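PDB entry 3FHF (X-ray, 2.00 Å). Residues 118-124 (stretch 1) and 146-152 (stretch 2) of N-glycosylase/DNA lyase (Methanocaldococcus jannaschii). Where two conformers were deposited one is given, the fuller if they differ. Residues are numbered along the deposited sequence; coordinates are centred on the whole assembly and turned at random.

Stretch 1 118-124: NEKVARE
Stretch 2 146-152: GYDDVAI

Stretch 1 is the start of a helix, and stretch 2 is an irregular segment that passes beside its first turns. Asn118 (phi/psi -164/178, chi1 p) occupies the N-cap: its OD1 accepts from Val121 N at 3.0 Å, satisfying a first-turn amide that has no helix carbonyl a turn earlier to bond. From Glu119 on, the backbone is helical (phi -58 to -72, psi -30 to -44), with Ala122 N bonded to Asn118 O at 3.1 Å, Arg123 N to Glu119 O at 2.9 Å, and a weak bond from Glu124 N to Lys120 O at 3.3 Å.

Gly146 (111/1) leads into extended Tyr147 (-92/141; chi1 m, chi2 -80°); Asp148 (-105/-8) and Asp149 (-112/33) make the bend, and Val150 to Ile152 are extended again. Nearest CA atoms pair Glu119 with Tyr147 (6.9 Å) and Lys120 with Val150 (7.6 Å); from there the chains run broadly the same way and diverge. The contact buries 340 Å².

The CA-to-CB bond of Glu119 (chi1 p, chi2 t, chi3 -82°) points toward stretch 2, and its carboxylate serves two amides of the bend. OE1 accepts from Asp149 N at 3.0 Å (141° at the hydrogen), while OE2 receives a bond at 2.6 Å from a water whose oxygen accepts from Asp148 N at 2.8 Å. Consecutive amides are thus satisfied by one carboxylate, directly and through water. The same OE1 lies 3.5 Å from Tyr147 CB, and Glu119 CB sits obliquely to the ring, 3.7 Å from Tyr147 CD1.

Lys120 (m, p, t, m) has its CA-to-CB bond sideways to stretch 2, but NZ reaches Asp149 (chi1 t), donating to OD2 at 2.8 Å in a salt bridge; Asp149 OD1 is satisfied elsewhere in the structure.

Val150 (chi1 m) adds an apolar side. Its CG1 lies over one face of the Arg123 guanidinium, 3.5 Å from NH1, and 4.1 Å from Lys120 CE. Arg123 (t, t, p, chi4 -174°) has NH1 and NH2 hydrogen-bonded elsewhere.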

# COMPACT_ATOMS: atom_id res chain seq x y z
N ASN A 118 -4.25 13.34 11.67
CA ASN A 118 -4.08 11.90 11.63
C ASN A 118 -3.90 11.42 10.19
O ASN A 118 -3.95 12.21 9.25
CB ASN A 118 -5.28 11.22 12.28
CG ASN A 118 -6.60 11.63 11.64
OD1 ASN A 118 -6.85 11.34 10.47
ND2 ASN A 118 -7.44 12.31 12.41
N GLU A 119 -3.68 10.11 10.05
CA GLU A 119 -3.47 9.47 8.77
C GLU A 119 -4.68 9.48 7.84
O GLU A 119 -4.53 9.47 6.63
CB GLU A 119 -3.03 8.01 9.00
CG GLU A 119 -4.02 7.24 9.86
CD GLU A 119 -3.45 5.95 10.41
OE1 GLU A 119 -3.45 4.93 9.69
OE2 GLU A 119 -2.99 5.95 11.56
N LYS A 120 -5.88 9.48 8.42
CA LYS A 120 -7.11 9.48 7.63
C LYS A 120 -7.25 10.79 6.87
O LYS A 120 -7.61 10.81 5.68
CB LYS A 120 -8.32 9.29 8.55
CG LYS A 120 -8.73 7.84 8.79
CD LYS A 120 -7.55 6.96 9.19
CE LYS A 120 -7.97 5.51 9.37
NZ LYS A 120 -8.92 5.33 10.50
N VAL A 121 -6.97 11.89 7.55
CA VAL A 121 -7.05 13.21 6.95
C VAL A 121 -5.89 13.41 5.98
O VAL A 121 -6.03 14.06 4.94
CB VAL A 121 -7.02 14.31 8.04
CG1 VAL A 121 -6.75 15.66 7.43
CG2 VAL A 121 -8.35 14.33 8.79
N ALA A 122 -4.73 12.84 6.31
CA ALA A 122 -3.55 12.97 5.46
C ALA A 122 -3.85 12.24 4.14
O ALA A 122 -3.49 12.72 3.06
CB ALA A 122 -2.33 12.34 6.14
N ARG A 123 -4.51 11.10 4.24
CA ARG A 123 -4.87 10.31 3.06
C ARG A 123 -5.72 11.15 2.11
O ARG A 123 -5.53 11.12 0.89
CB ARG A 123 -5.65 9.06 3.46
CG ARG A 123 -6.06 8.20 2.26
CD ARG A 123 -6.46 6.79 2.65
NE ARG A 123 -7.57 6.76 3.59
CZ ARG A 123 -8.03 5.66 4.17
NH1 ARG A 123 -7.48 4.48 3.90
NH2 ARG A 123 -9.04 5.74 5.03
N GLU A 124 -6.66 11.91 2.68
CA GLU A 124 -7.54 12.77 1.89
C GLU A 124 -6.71 13.76 1.08
O GLU A 124 -7.01 14.04 -0.08
CB GLU A 124 -8.50 13.56 2.81
CG GLU A 124 -9.57 12.73 3.51
CD GLU A 124 -10.42 13.57 4.47
OE1 GLU A 124 -10.69 14.74 4.14
OE2 GLU A 124 -10.82 13.06 5.54
N GLY A 146 4.82 3.74 7.99
CA GLY A 146 4.49 3.61 9.39
C GLY A 146 3.10 3.73 9.98
O GLY A 146 2.96 3.61 11.20
N TYR A 147 2.07 3.97 9.17
CA TYR A 147 0.74 4.10 9.74
C TYR A 147 0.04 2.74 9.76
O TYR A 147 0.18 1.95 8.83
CB TYR A 147 -0.05 5.17 8.99
CG TYR A 147 0.57 6.54 9.20
CD1 TYR A 147 0.33 7.28 10.37
CD2 TYR A 147 1.46 7.07 8.26
CE1 TYR A 147 0.97 8.51 10.60
CE2 TYR A 147 2.10 8.30 8.48
CZ TYR A 147 1.85 9.01 9.65
OH TYR A 147 2.50 10.20 9.86
N ASP A 148 -0.70 2.47 10.82
CA ASP A 148 -1.32 1.16 10.98
C ASP A 148 -2.81 0.97 10.76
O ASP A 148 -3.27 -0.17 10.74
CB ASP A 148 -1.02 0.61 12.37
CG ASP A 148 0.47 0.49 12.64
OD1 ASP A 148 1.18 -0.16 11.83
OD2 ASP A 148 0.91 1.04 13.67
N ASP A 149 -3.56 2.05 10.57
CA ASP A 149 -5.00 1.91 10.44
C ASP A 149 -5.63 2.22 9.08
O ASP A 149 -6.76 2.71 9.02
CB ASP A 149 -5.68 2.73 11.55
CG ASP A 149 -7.14 2.33 11.78
OD1 ASP A 149 -7.46 1.13 11.66
OD2 ASP A 149 -7.96 3.22 12.10
N VAL A 150 -4.91 1.93 7.99
CA VAL A 150 -5.45 2.13 6.65
C VAL A 150 -5.28 0.85 5.85
O VAL A 150 -4.20 0.23 5.82
CB VAL A 150 -4.77 3.29 5.89
CG1 VAL A 150 -5.13 4.61 6.54
CG2 VAL A 150 -3.26 3.09 5.86
N ALA A 151 -6.35 0.44 5.19
CA ALA A 151 -6.34 -0.77 4.38
C ALA A 151 -5.90 -0.44 2.97
O ALA A 151 -6.17 0.65 2.46
CB ALA A 151 -7.73 -1.41 4.36
N ILE A 152 -5.21 -1.39 2.34
CA ILE A 152 -4.75 -1.26 0.97
C ILE A 152 -5.67 -2.20 0.22
O ILE A 152 -5.46 -3.41 0.19
CB ILE A 152 -3.30 -1.76 0.82
CG1 ILE A 152 -2.38 -0.99 1.77
CG2 ILE A 152 -2.83 -1.58 -0.62
CD1 ILE A 152 -0.99 -1.60 1.92
O HOH W 1 -1.25 4.41 12.77